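Local coordinates for protein cryptochrome DASH, chloroplastic/mitochondrial (Arabidopsis thaliana, PDB 2J4D) that binds FAD and a folate light antenna, binds DNA without sequence specificity, and has photolyase activity on cyclobutane pyrimidine dimers in single-stranded DNA, at residues K21-Y26 and R106-K111; S210-L215 and I302-Q307; E364-A369 and R403-D408; P482-L485 and D489-V492. One frame throughout, in Å; residues are numbered along the deposited sequence.

Contact 1: K21-Y26 and R106-K111; sequences KTFERY and RKNLMK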
loop_
_atom_site.group_PDB
_atom_site.type_symbol
_atom_site.label_atom_id
_atom_site.label_comp_id
_atom_site.label_asym_id
_atom_site.label_seq_id
_atom_site.Cartn_x
_atom_site.Cartn_y
_atom_site.Cartn_z
ATOM N N LYS A 21 -6.113 -20.729 -10.825
ATOM C CA LYS A 21 -6.393 -20.385 -12.220
ATOM C C LYS A 21 -5.563 -19.188 -12.672
ATOM O O LYS A 21 -5.058 -19.161 -13.793
ATOM C CB LYS A 21 -7.877 -20.078 -12.428
ATOM C CG LYS A 21 -8.783 -21.272 -12.188
ATOM C CD LYS A 21 -10.133 -21.137 -12.887
ATOM C CE LYS A 21 -10.010 -21.239 -14.409
ATOM N NZ LYS A 21 -9.773 -19.921 -15.075
ATOM N N THR A 22 -5.413 -18.201 -11.799
ATOM C CA THR A 22 -4.637 -17.017 -12.144
ATOM C C THR A 22 -3.149 -17.343 -12.318
ATOM O O THR A 22 -2.526 -16.913 -13.292
ATOM C CB THR A 22 -4.833 -15.912 -11.083
ATOM O OG1 THR A 22 -6.221 -15.560 -11.028
ATOM C CG2 THR A 22 -4.032 -14.663 -11.442
ATOM N N PHE A 23 -2.579 -18.103 -11.387
ATOM C CA PHE A 23 -1.165 -18.480 -11.487
ATOM C C PHE A 23 -0.973 -19.236 -12.794
ATOM O O PHE A 23 0.020 -19.070 -13.500
ATOM C CB PHE A 23 -0.764 -19.375 -10.305
ATOM C CG PHE A 23 -0.727 -18.657 -8.975
ATOM C CD1 PHE A 23 -0.806 -19.374 -7.780
ATOM C CD2 PHE A 23 -0.586 -17.271 -8.913
ATOM C CE1 PHE A 23 -0.743 -18.722 -6.543
ATOM C CE2 PHE A 23 -0.521 -16.608 -7.683
ATOM C CZ PHE A 23 -0.599 -17.335 -6.497
ATOM N N GLU A 24 -1.957 -20.065 -13.105
ATOM C CA GLU A 24 -1.961 -20.871 -14.315
ATOM C C GLU A 24 -1.953 -19.969 -15.546
ATOM O O GLU A 24 -1.155 -20.155 -16.464
ATOM C CB GLU A 24 -3.218 -21.741 -14.310
ATOM C CG GLU A 24 -3.084 -23.079 -14.981
ATOM C CD GLU A 24 -4.214 -24.014 -14.580
ATOM O OE1 GLU A 24 -5.381 -23.722 -14.928
ATOM O OE2 GLU A 24 -3.933 -25.029 -13.904
ATOM N N ARG A 25 -2.834 -18.974 -15.555
ATOM C CA ARG A 25 -2.928 -18.065 -16.687
ATOM C C ARG A 25 -1.632 -17.330 -17.016
ATOM O O ARG A 25 -1.339 -17.085 -18.182
ATOM C CB ARG A 25 -4.043 -17.033 -16.463
ATOM C CG ARG A 25 -4.191 -16.046 -17.628
ATOM C CD ARG A 25 -5.274 -15.001 -17.391
ATOM N NE ARG A 25 -6.592 -15.612 -17.251
ATOM C CZ ARG A 25 -7.239 -15.735 -16.098
ATOM N NH1 ARG A 25 -6.690 -15.277 -14.978
ATOM N NH2 ARG A 25 -8.427 -16.325 -16.064
ATOM N N TYR A 26 -0.850 -16.985 -16.000
ATOM C CA TYR A 26 0.388 -16.248 -16.233
ATOM C C TYR A 26 1.677 -17.063 -16.112
ATOM O O TYR A 26 2.769 -16.505 -16.152
ATOM C CB TYR A 26 0.442 -15.050 -15.280
ATOM C CG TYR A 26 -0.635 -14.025 -15.571
ATOM C CD1 TYR A 26 -0.459 -13.061 -16.564
ATOM C CD2 TYR A 26 -1.857 -14.065 -14.906
ATOM C CE1 TYR A 26 -1.485 -12.162 -16.892
ATOM C CE2 TYR A 26 -2.883 -13.180 -15.223
ATOM C CZ TYR A 26 -2.693 -12.232 -16.218
ATOM O OH TYR A 26 -3.723 -11.373 -16.547
ATOM N N ARG A 106 4.660 -17.886 2.038
ATOM C CA ARG A 106 5.321 -19.164 2.284
ATOM C C ARG A 106 4.537 -20.271 1.571
ATOM O O ARG A 106 5.110 -21.121 0.906
ATOM C CB ARG A 106 5.390 -19.451 3.788
ATOM C CG ARG A 106 5.697 -20.911 4.137
ATOM C CD ARG A 106 5.950 -21.080 5.630
ATOM N NE ARG A 106 7.308 -20.672 5.987
ATOM C CZ ARG A 106 7.738 -20.464 7.229
ATOM N NH1 ARG A 106 6.917 -20.616 8.265
ATOM N NH2 ARG A 106 9.003 -20.121 7.438
ATOM N N LYS A 107 3.218 -20.249 1.711
ATOM C CA LYS A 107 2.380 -21.256 1.075
ATOM C C LYS A 107 2.562 -21.279 -0.442
ATOM O O LYS A 107 2.729 -22.343 -1.041
ATOM C CB LYS A 107 0.916 -20.998 1.426
ATOM C CG LYS A 107 -0.084 -21.833 0.648
ATOM C CD LYS A 107 -1.498 -21.557 1.138
ATOM C CE LYS A 107 -2.491 -21.474 -0.017
ATOM N NZ LYS A 107 -3.881 -21.223 0.469
ATOM N N ASN A 108 2.532 -20.109 -1.070
ATOM C CA ASN A 108 2.676 -20.046 -2.520
ATOM C C ASN A 108 4.083 -20.392 -2.998
ATOM O O ASN A 108 4.256 -20.924 -4.098
ATOM C CB ASN A 108 2.251 -18.668 -3.033
ATOM C CG ASN A 108 0.757 -18.456 -2.912
ATOM O OD1 ASN A 108 -0.020 -19.373 -3.182
ATOM N ND2 ASN A 108 0.342 -17.256 -2.515
ATOM N N LEU A 109 5.090 -20.095 -2.181
ATOM C CA LEU A 109 6.456 -20.440 -2.559
ATOM C C LEU A 109 6.579 -21.964 -2.489
ATOM O O LEU A 109 7.174 -22.598 -3.369
ATOM C CB LEU A 109 7.462 -19.775 -1.613
ATOM C CG LEU A 109 7.662 -18.276 -1.867
ATOM C CD1 LEU A 109 8.512 -17.673 -0.757
ATOM C CD2 LEU A 109 8.327 -18.077 -3.219
ATOM N N MET A 110 5.998 -22.556 -1.450
ATOM C CA MET A 110 6.061 -24.006 -1.313
ATOM C C MET A 110 5.424 -24.709 -2.508
ATOM O O MET A 110 5.901 -25.755 -2.950
ATOM C CB MET A 110 5.381 -24.450 -0.021
ATOM C CG MET A 110 6.127 -24.002 1.219
ATOM S SD MET A 110 5.368 -24.565 2.733
ATOM C CE MET A 110 6.758 -24.589 3.799
ATOM N N LYS A 111 4.357 -24.134 -3.049
ATOM C CA LYS A 111 3.703 -24.756 -4.193
ATOM C C LYS A 111 4.619 -24.822 -5.410
ATOM O O LYS A 111 4.432 -25.666 -6.290
ATOM C CB LYS A 111 2.411 -24.016 -4.534
ATOM C CG LYS A 111 1.444 -23.993 -3.363
ATOM C CD LYS A 111 0.054 -23.532 -3.749
ATOM C CE LYS A 111 0.069 -22.152 -4.365
ATOM N NZ LYS A 111 -1.299 -21.566 -4.346
#

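Contact 2: S210-L215 and I302-Q307; sequences STRIPL and IYEEVQ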
loop_
_atom_site.group_PDB
_atom_site.type_symbol
_atom_site.label_atom_id
_atom_site.label_comp_id
_atom_site.label_asym_id
_atom_site.label_seq_id
_atom_site.Cartn_x
_atom_site.Cartn_y
_atom_site.Cartn_z
ATOM N N SER A 210 3.498 -8.417 -17.923
ATOM C CA SER A 210 3.926 -8.884 -16.616
ATOM C C SER A 210 4.939 -10.007 -16.830
ATOM O O SER A 210 4.879 -10.725 -17.829
ATOM C CB SER A 210 2.721 -9.379 -15.805
ATOM O OG SER A 210 2.162 -10.547 -16.371
ATOM N N THR A 211 5.885 -10.139 -15.909
ATOM C CA THR A 211 6.902 -11.181 -16.015
ATOM C C THR A 211 6.313 -12.555 -15.675
ATOM O O THR A 211 5.660 -12.722 -14.638
ATOM C CB THR A 211 8.092 -10.863 -15.081
ATOM O OG1 THR A 211 8.719 -9.650 -15.521
ATOM C CG2 THR A 211 9.116 -11.990 -15.097
ATOM N N ARG A 212 6.530 -13.528 -16.559
ATOM C CA ARG A 212 6.019 -14.882 -16.357
ATOM C C ARG A 212 6.970 -15.680 -15.485
ATOM O O ARG A 212 8.174 -15.696 -15.719
ATOM C CB ARG A 212 5.824 -15.603 -17.694
ATOM C CG ARG A 212 4.933 -14.853 -18.659
ATOM C CD ARG A 212 3.674 -14.357 -17.971
ATOM N NE ARG A 212 3.292 -13.039 -18.468
ATOM C CZ ARG A 212 2.207 -12.792 -19.192
ATOM N NH1 ARG A 212 1.374 -13.779 -19.509
ATOM N NH2 ARG A 212 1.962 -11.557 -19.610
ATOM N N ILE A 213 6.409 -16.351 -14.489
ATOM C CA ILE A 213 7.182 -17.126 -13.535
ATOM C C ILE A 213 6.950 -18.626 -13.720
ATOM O O ILE A 213 5.808 -19.075 -13.841
ATOM C CB ILE A 213 6.775 -16.746 -12.090
ATOM C CG1 ILE A 213 6.925 -15.233 -11.874
ATOM C CG2 ILE A 213 7.605 -17.529 -11.092
ATOM C CD1 ILE A 213 8.352 -14.692 -12.029
ATOM N N PRO A 214 8.030 -19.422 -13.736
ATOM C CA PRO A 214 7.872 -20.873 -13.907
ATOM C C PRO A 214 7.167 -21.533 -12.733
ATOM O O PRO A 214 7.209 -21.034 -11.608
ATOM C CB PRO A 214 9.309 -21.365 -14.076
ATOM C CG PRO A 214 10.123 -20.344 -13.336
ATOM C CD PRO A 214 9.453 -19.042 -13.721
ATOM N N LEU A 215 6.511 -22.658 -12.998
ATOM C CA LEU A 215 5.790 -23.381 -11.957
ATOM C C LEU A 215 6.737 -24.095 -11.003
ATOM O O LEU A 215 6.370 -24.414 -9.878
ATOM C CB LEU A 215 4.826 -24.388 -12.589
ATOM C CG LEU A 215 3.635 -23.755 -13.317
ATOM C CD1 LEU A 215 2.767 -24.840 -13.946
ATOM C CD2 LEU A 215 2.827 -22.927 -12.327
ATOM N N ILE A 302 -2.483 -6.097 -12.931
ATOM C CA ILE A 302 -3.787 -5.438 -12.986
ATOM C C ILE A 302 -4.075 -4.916 -14.394
ATOM O O ILE A 302 -5.190 -5.063 -14.902
ATOM C CB ILE A 302 -3.875 -4.265 -11.973
ATOM C CG1 ILE A 302 -3.803 -4.811 -10.542
ATOM C CG2 ILE A 302 -5.203 -3.494 -12.164
ATOM C CD1 ILE A 302 -3.552 -3.748 -9.476
ATOM N N TYR A 303 -3.068 -4.320 -15.025
ATOM C CA TYR A 303 -3.225 -3.789 -16.379
ATOM C C TYR A 303 -3.618 -4.885 -17.372
ATOM O O TYR A 303 -4.501 -4.695 -18.212
ATOM C CB TYR A 303 -1.928 -3.118 -16.840
ATOM C CG TYR A 303 -1.979 -2.628 -18.268
ATOM C CD1 TYR A 303 -2.880 -1.637 -18.655
ATOM C CD2 TYR A 303 -1.135 -3.166 -19.241
ATOM C CE1 TYR A 303 -2.942 -1.190 -19.985
ATOM C CE2 TYR A 303 -1.190 -2.726 -20.570
ATOM C CZ TYR A 303 -2.095 -1.744 -20.929
ATOM O OH TYR A 303 -2.168 -1.326 -22.236
ATOM N N GLU A 304 -2.967 -6.035 -17.282
ATOM C CA GLU A 304 -3.296 -7.120 -18.189
ATOM C C GLU A 304 -4.710 -7.629 -17.954
ATOM O O GLU A 304 -5.380 -8.041 -18.896
ATOM C CB GLU A 304 -2.279 -8.255 -18.060
ATOM C CG GLU A 304 -0.947 -7.903 -18.705
ATOM C CD GLU A 304 -0.056 -9.110 -18.936
ATOM O OE1 GLU A 304 1.004 -9.197 -18.290
ATOM O OE2 GLU A 304 -0.421 -9.971 -19.768
ATOM N N GLU A 305 -5.167 -7.595 -16.703
ATOM C CA GLU A 305 -6.523 -8.037 -16.387
ATOM C C GLU A 305 -7.511 -7.026 -16.967
ATOM O O GLU A 305 -8.571 -7.402 -17.482
ATOM C CB GLU A 305 -6.707 -8.156 -14.872
ATOM C CG GLU A 305 -6.020 -9.369 -14.274
ATOM C CD GLU A 305 -6.640 -10.679 -14.742
ATOM O OE1 GLU A 305 -7.855 -10.874 -14.530
ATOM O OE2 GLU A 305 -5.915 -11.516 -15.319
ATOM N N VAL A 306 -7.163 -5.743 -16.879
ATOM C CA VAL A 306 -8.002 -4.682 -17.443
ATOM C C VAL A 306 -8.069 -4.839 -18.974
ATOM O O VAL A 306 -9.127 -4.653 -19.586
ATOM C CB VAL A 306 -7.441 -3.274 -17.110
ATOM C CG1 VAL A 306 -8.161 -2.209 -17.938
ATOM C CG2 VAL A 306 -7.618 -2.974 -15.627
ATOM N N GLN A 307 -6.943 -5.175 -19.594
ATOM C CA GLN A 307 -6.919 -5.366 -21.044
ATOM C C GLN A 307 -7.852 -6.502 -21.432
ATOM O O GLN A 307 -8.599 -6.406 -22.410
ATOM C CB GLN A 307 -5.513 -5.723 -21.532
ATOM C CG GLN A 307 -4.501 -4.589 -21.537
ATOM C CD GLN A 307 -3.146 -5.075 -22.023
ATOM O OE1 GLN A 307 -2.546 -5.988 -21.434
ATOM N NE2 GLN A 307 -2.660 -4.480 -23.108
#

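Contact 3: E364-A369 and R403-D408; sequences ESWRDA and RDMGLD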
loop_
_atom_site.group_PDB
_atom_site.type_symbol
_atom_site.label_atom_id
_atom_site.label_comp_id
_atom_site.label_asym_id
_atom_site.label_seq_id
_atom_site.Cartn_x
_atom_site.Cartn_y
_atom_site.Cartn_z
ATOM N N GLU A 364 -5.840 14.832 19.364
ATOM C CA GLU A 364 -6.538 13.667 19.879
ATOM C C GLU A 364 -8.023 13.624 19.537
ATOM O O GLU A 364 -8.577 12.540 19.352
ATOM C CB GLU A 364 -6.332 13.551 21.388
ATOM C CG GLU A 364 -4.866 13.355 21.745
ATOM C CD GLU A 364 -4.641 13.041 23.207
ATOM O OE1 GLU A 364 -5.507 13.401 24.034
ATOM O OE2 GLU A 364 -3.586 12.445 23.526
ATOM N N SER A 365 -8.667 14.787 19.438
ATOM C CA SER A 365 -10.095 14.821 19.113
ATOM C C SER A 365 -10.323 14.335 17.679
ATOM O O SER A 365 -11.337 13.700 17.382
ATOM C CB SER A 365 -10.668 16.238 19.294
ATOM O OG SER A 365 -10.132 17.156 18.355
ATOM N N TRP A 366 -9.372 14.647 16.801
ATOM C CA TRP A 366 -9.412 14.234 15.399
ATOM C C TRP A 366 -9.157 12.726 15.369
ATOM O O TRP A 366 -9.923 11.956 14.793
ATOM C CB TRP A 366 -8.299 14.957 14.631
ATOM C CG TRP A 366 -8.189 14.656 13.157
ATOM C CD1 TRP A 366 -8.972 15.163 12.144
ATOM C CD2 TRP A 366 -7.187 13.849 12.517
ATOM N NE1 TRP A 366 -8.507 14.729 10.922
ATOM C CE2 TRP A 366 -7.416 13.921 11.120
ATOM C CE3 TRP A 366 -6.116 13.074 12.989
ATOM C CZ2 TRP A 366 -6.610 13.248 10.191
ATOM C CZ3 TRP A 366 -5.312 12.403 12.059
ATOM C CH2 TRP A 366 -5.566 12.498 10.678
ATOM N N ARG A 367 -8.071 12.324 16.016
ATOM C CA ARG A 367 -7.665 10.928 16.083
ATOM C C ARG A 367 -8.765 10.026 16.643
ATOM O O ARG A 367 -9.063 8.959 16.085
ATOM C CB ARG A 367 -6.414 10.817 16.965
ATOM C CG ARG A 367 -5.837 9.423 17.073
ATOM C CD ARG A 367 -4.834 9.350 18.211
ATOM N NE ARG A 367 -5.510 9.376 19.506
ATOM C CZ ARG A 367 -4.894 9.562 20.669
ATOM N NH1 ARG A 367 -3.578 9.740 20.707
ATOM N NH2 ARG A 367 -5.595 9.584 21.796
ATOM N N ASP A 368 -9.377 10.466 17.740
ATOM C CA ASP A 368 -10.410 9.671 18.391
ATOM C C ASP A 368 -11.837 9.891 17.921
ATOM O O ASP A 368 -12.787 9.473 18.591
ATOM C CB ASP A 368 -10.328 9.857 19.906
ATOM C CG ASP A 368 -8.968 9.485 20.453
ATOM O OD1 ASP A 368 -8.276 8.656 19.815
ATOM O OD2 ASP A 368 -8.589 10.014 21.517
ATOM N N ALA A 369 -11.990 10.532 16.770
ATOM C CA ALA A 369 -13.315 10.771 16.212
ATOM C C ALA A 369 -14.262 11.472 17.187
ATOM O O ALA A 369 -15.386 11.014 17.399
ATOM C CB ALA A 369 -13.923 9.450 15.758
ATOM N N ARG A 403 -6.590 22.792 7.686
ATOM C CA ARG A 403 -7.248 24.086 7.557
ATOM C C ARG A 403 -8.239 24.493 8.638
ATOM O O ARG A 403 -8.263 25.650 9.047
ATOM C CB ARG A 403 -7.903 24.168 6.178
ATOM C CG ARG A 403 -6.894 23.933 5.058
ATOM C CD ARG A 403 -7.423 24.313 3.686
ATOM N NE ARG A 403 -6.339 24.330 2.704
ATOM C CZ ARG A 403 -5.711 23.241 2.277
ATOM N NH1 ARG A 403 -6.073 22.056 2.744
ATOM N NH2 ARG A 403 -4.713 23.333 1.407
ATOM N N ASP A 404 -9.058 23.559 9.099
ATOM C CA ASP A 404 -10.028 23.881 10.133
ATOM C C ASP A 404 -9.404 23.830 11.519
ATOM O O ASP A 404 -9.690 24.680 12.362
ATOM C CB ASP A 404 -11.217 22.932 10.041
ATOM C CG ASP A 404 -12.012 23.136 8.767
ATOM O OD1 ASP A 404 -12.584 24.238 8.597
ATOM O OD2 ASP A 404 -12.054 22.206 7.932
ATOM N N MET A 405 -8.534 22.849 11.750
ATOM C CA MET A 405 -7.879 22.710 13.046
ATOM C C MET A 405 -6.541 23.435 13.119
ATOM O O MET A 405 -6.046 23.715 14.211
ATOM C CB MET A 405 -7.678 21.235 13.389
ATOM C CG MET A 405 -8.972 20.467 13.510
ATOM S SD MET A 405 -8.690 18.792 14.066
ATOM C CE MET A 405 -8.870 18.979 15.805
ATOM N N GLY A 406 -5.958 23.734 11.960
ATOM C CA GLY A 406 -4.680 24.429 11.924
ATOM C C GLY A 406 -3.497 23.637 12.462
ATOM O O GLY A 406 -2.504 24.216 12.908
ATOM N N LEU A 407 -3.578 22.312 12.405
ATOM C CA LEU A 407 -2.495 21.472 12.921
ATOM C C LEU A 407 -1.379 21.131 11.943
ATOM O O LEU A 407 -1.576 21.101 10.730
ATOM C CB LEU A 407 -3.063 20.163 13.479
ATOM C CG LEU A 407 -3.990 20.282 14.690
ATOM C CD1 LEU A 407 -4.545 18.915 15.054
ATOM C CD2 LEU A 407 -3.224 20.879 15.861
ATOM N N ASP A 408 -0.202 20.880 12.509
ATOM C CA ASP A 408 0.996 20.473 11.772
ATOM C C ASP A 408 0.517 19.251 10.978
ATOM O O ASP A 408 0.129 18.248 11.578
ATOM C CB ASP A 408 2.071 20.062 12.793
ATOM C CG ASP A 408 3.376 19.640 12.155
ATOM O OD1 ASP A 408 3.352 18.874 11.166
ATOM O OD2 ASP A 408 4.438 20.066 12.663
#

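Contact 4: P482-L485 and D489-V492; sequences PGRL and DTVV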
loop_
_atom_site.group_PDB
_atom_site.type_symbol
_atom_site.label_atom_id
_atom_site.label_comp_id
_atom_site.label_asym_id
_atom_site.label_seq_id
_atom_site.Cartn_x
_atom_site.Cartn_y
_atom_site.Cartn_z
ATOM N N PRO A 482 -26.603 17.378 13.731
ATOM C CA PRO A 482 -27.370 16.824 14.847
ATOM C C PRO A 482 -27.450 17.704 16.085
ATOM O O PRO A 482 -28.329 17.518 16.924
ATOM C CB PRO A 482 -26.642 15.519 15.128
ATOM C CG PRO A 482 -25.210 15.933 14.940
ATOM C CD PRO A 482 -25.264 16.757 13.666
ATOM N N GLY A 483 -26.531 18.655 16.201
ATOM C CA GLY A 483 -26.521 19.515 17.369
ATOM C C GLY A 483 -25.663 18.884 18.446
ATOM O O GLY A 483 -25.333 17.700 18.373
ATOM N N ARG A 484 -25.331 19.661 19.468
ATOM C CA ARG A 484 -24.466 19.202 20.552
ATOM C C ARG A 484 -25.007 18.169 21.556
ATOM O O ARG A 484 -24.218 17.542 22.270
ATOM C CB ARG A 484 -23.946 20.429 21.297
ATOM C CG ARG A 484 -23.532 21.547 20.353
ATOM C CD ARG A 484 -23.364 22.866 21.086
ATOM N NE ARG A 484 -21.968 23.160 21.383
ATOM C CZ ARG A 484 -21.114 23.682 20.510
ATOM N NH1 ARG A 484 -21.515 23.973 19.279
ATOM N NH2 ARG A 484 -19.855 23.905 20.863
ATOM N N LEU A 485 -26.326 17.978 21.616
ATOM C CA LEU A 485 -26.911 17.010 22.551
ATOM C C LEU A 485 -27.125 15.642 21.938
ATOM O O LEU A 485 -26.832 14.622 22.567
ATOM C CB LEU A 485 -28.255 17.505 23.099
ATOM C CG LEU A 485 -28.234 18.690 24.055
ATOM C CD1 LEU A 485 -29.650 18.946 24.555
ATOM C CD2 LEU A 485 -27.297 18.406 25.222
ATOM N N ASP A 489 -20.268 18.120 21.324
ATOM C CA ASP A 489 -19.755 19.459 21.065
ATOM C C ASP A 489 -18.765 19.398 19.917
ATOM O O ASP A 489 -18.170 18.348 19.651
ATOM C CB ASP A 489 -19.025 20.034 22.287
ATOM C CG ASP A 489 -19.964 20.416 23.419
ATOM O OD1 ASP A 489 -20.934 21.171 23.179
ATOM O OD2 ASP A 489 -19.717 19.967 24.559
ATOM N N THR A 490 -18.591 20.529 19.243
ATOM C CA THR A 490 -17.642 20.624 18.146
ATOM C C THR A 490 -16.367 21.197 18.749
ATOM O O THR A 490 -16.424 22.133 19.554
ATOM C CB THR A 490 -18.158 21.556 17.051
ATOM O OG1 THR A 490 -18.574 22.791 17.638
ATOM C CG2 THR A 490 -19.327 20.919 16.320
ATOM N N VAL A 491 -15.224 20.632 18.371
ATOM C CA VAL A 491 -13.942 21.070 18.910
ATOM C C VAL A 491 -13.436 22.397 18.332
ATOM O O VAL A 491 -12.681 23.117 18.987
ATOM C CB VAL A 491 -12.864 19.980 18.711
ATOM C CG1 VAL A 491 -12.544 19.816 17.236
ATOM C CG2 VAL A 491 -11.618 20.328 19.502
ATOM N N VAL A 492 -13.856 22.716 17.115
ATOM C CA VAL A 492 -13.471 23.967 16.459
ATOM C C VAL A 492 -14.574 24.371 15.501
ATOM O O VAL A 492 -15.364 23.539 15.057
ATOM C CB VAL A 492 -12.219 23.833 15.561
ATOM C CG1 VAL A 492 -10.961 23.835 16.389
ATOM C CG2 VAL A 492 -12.337 22.563 14.716
#

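Contact 1: K21-Y26 and R106-K111
Phe-23, on the helix 12-26, points its ring at the helix 92-111, where Asn-108 and Lys-111 receive it one helical turn apart. Along the second segment, Asn-108 is the first to touch, with its amide set nearly perpendicular to the ring, the two planes 86° apart. Its OD1 lies at the ring edge, 3.5 Å from CE1 of Phe-23, so the carbonyl oxygen faces C-H groups of the rim rather than the pi cloud. With chi1 at -70° the CG of Asn-108 sits beside the backbone N, and this sends the amide out toward Phe-23. ND2 has a weak hydrogen bond to Ser-253 OG. Lys-111 closes the turn: its chain bends at chi3 (-58°) and returns over the helix surface until NZ donates to Asn-108 OD1 at 2.8 Å, nearly along the C=O axis. That ammonium also stands in the plane of the ring, 3.6 Å from Phe-23 CE1, an edge position and not a cation-pi one; Arg-112 provides the cation-pi partner of Phe-23. A leucine at Asn-108 would probably leave Lys-111 NZ without this acceptor, and its chain freer to swing off the ring edge. A salt bridge from Lys-107 NZ to Asp-16, earlier on helix 12-26, ties the same two helices nearby. The arrangement is packing of two helices through one phenylalanine ring, whose edge meets a lysine-asparagine pair, joining the N-terminal helix to a helix of the photolyase alpha/beta domain.

Contact 2: S210-L215 and I302-Q307
Glu-304 reaches out from its helix to meet Ser-210 and Arg-212, so one carboxylate carries the whole contact. Hydrogen bonds come first. OE1 of Glu-304 accepts twice from one residue, from Ser-210 N at 2.6 Å (N-H...O 160°) and from Ser-210 OG, also at 2.6 Å. The amide arrives on the anti side of the oxygen and the hydroxyl on the syn side, each tilted well out of the carboxylate plane and from opposite faces of it. Ser-210 manages this because chi1 of 67° tucks OG between its backbone N and carbonyl carbon, bringing both donors to bear on one atom. In the ionic part, NH2 of Arg-212 stands 2.9 Å from both Glu-304 OE1 and OE2; the salt bridge is to OE2, and its hydrogen bond is weak and bent. The two side chains come from opposite directions, with guanidinium and carboxylate planes 40° apart. Arg-212 is steadied from its own segment, where NE donates almost straight to Ser-210 O at 2.9 Å, in the guanidinium plane but above that of the carbonyl; bends at chi2 and chi3 fold the chain back for this. With an alanine in place of Glu-304, the N-H and hydroxyl of Ser-210 would probably lose their shared acceptor and Arg-212 this counter-charge. The joint pins the loop between helix 194-204 and strand 245-248 to helix 299-312, while Tyr-26 of helix 12-26 packs against all three residues.

Contact 3: E364-A369 and R403-D408
Met-405 meets helix 360-367 with two neighbouring atoms of its thioether, the sulfur and the terminal methyl: CE touches a serine hydroxyl while SD leans on a tryptophan. CE stands 3.4 Å from Ser-365 OG, an oxygen already occupied by a hydrogen bond to Leu-362 O within its own helix. SD packs on Trp-366 at 3.9 Å from its CB and 4.1 Å from its CD1. Its distance to the centre of the five-membered ring is 4.8 Å, and it lies 53° off the ring normal, an oblique Met-aromatic contact. A bend at chi3 (93°) turns the methyl away from the indole and over to Ser-365. Trp-366 has chi1 at 180°, which places CG opposite the main-chain nitrogen and carries the indole toward Met-405; its NE1 is fixed by a hydrogen bond to Val-397 O. Backbone turns frame both sides of the contact. Ala-369, with positive phi, is the C-prime residue of a Schellman motif that ends helix 360-367, its N bonding to Trp-366 O at 3.2 Å. Directly after Met-405, Gly-406 also takes positive phi and turns the chain out of the helical path. Beside the contact, Arg-367 grips Asp-368 side-on, NE to OD1 and NH2 to OD2, in a network that Glu-364 joins by a long ion pair. In the FAD-binding domain the turn just after helix 391-404 thus lies against helix 360-367, and Trp-366 is wedged among Phe-400 and Leu-401 of helix 391-404 and Ile-376 and Met-380 of helix 374-386.

Contact 4: P482-L485 and D489-V492
Arg-484 and Asp-489 bridge a short surface turn, tying the short, weakly bonded helix around 483-486 to the loop that follows it in the FAD-binding domain. The ionic bond is single: NE of Arg-484 donates to Asp-489 OD1 at 2.9 Å. The N-H...O angle is only 132°, the oxygen lies 33° out of the guanidinium plane, and Asp-489 OD1 uses its anti lone pair. The carboxylate and guanidinium planes stand 49° apart, so the two groups do not meet as a flat, two-pronged pair. A bend at chi3 swings the guanidinium across the aspartate and toward the next residue. Packing contacts accompany the bond. The aliphatic part of Arg-484 lies alongside the same oxygen, with its CD 3.6 Å from Asp-489 OD1. Thr-490 adds its hydroxyl near the end of the group: Thr-490 OG1 stands 3.6 Å from both Arg-484 NH1 and NH2, too far for a hydrogen bond. The backbone helps shape the turn: Gly-483, just ahead of Arg-484, has phi and psi at which a CB would collide with the carbonyl of Pro-482. Farther along, Val-491 forms backbone hydrogen bonds with Thr-371 and Val-492 O accepts from Tyr-373 OH, securing the loop to the region after helix 360-367. Of the polar atoms the arginine covers, one finds no partner in the model: Thr-490 N, 3.9 Å above one face of the Arg-484 guanidinium and offset toward its rim.

How the contacts relate
From the N terminus the four contacts follow one another in series, none enclosing or crossing another. Contact 1 closes a loop of 79 residues, holding the N-terminal helix against the alpha/beta domain. Contact 2 closes one of 86, joining the connecting loop to helix 299-312. The two touch through Tyr-26, whose OH probably hydrogen-bonds Glu-305 OE2 and whose ring packs on Ser-210. Contact 3 closes a largely helical span of 33 residues, and contact 4 a turn of three; Val-491 of the latter packs on Ser-365 and Met-405. The two pairs lie on opposite sides of the chain's centre, the centres of contacts 1 and 3 about 44 Å apart.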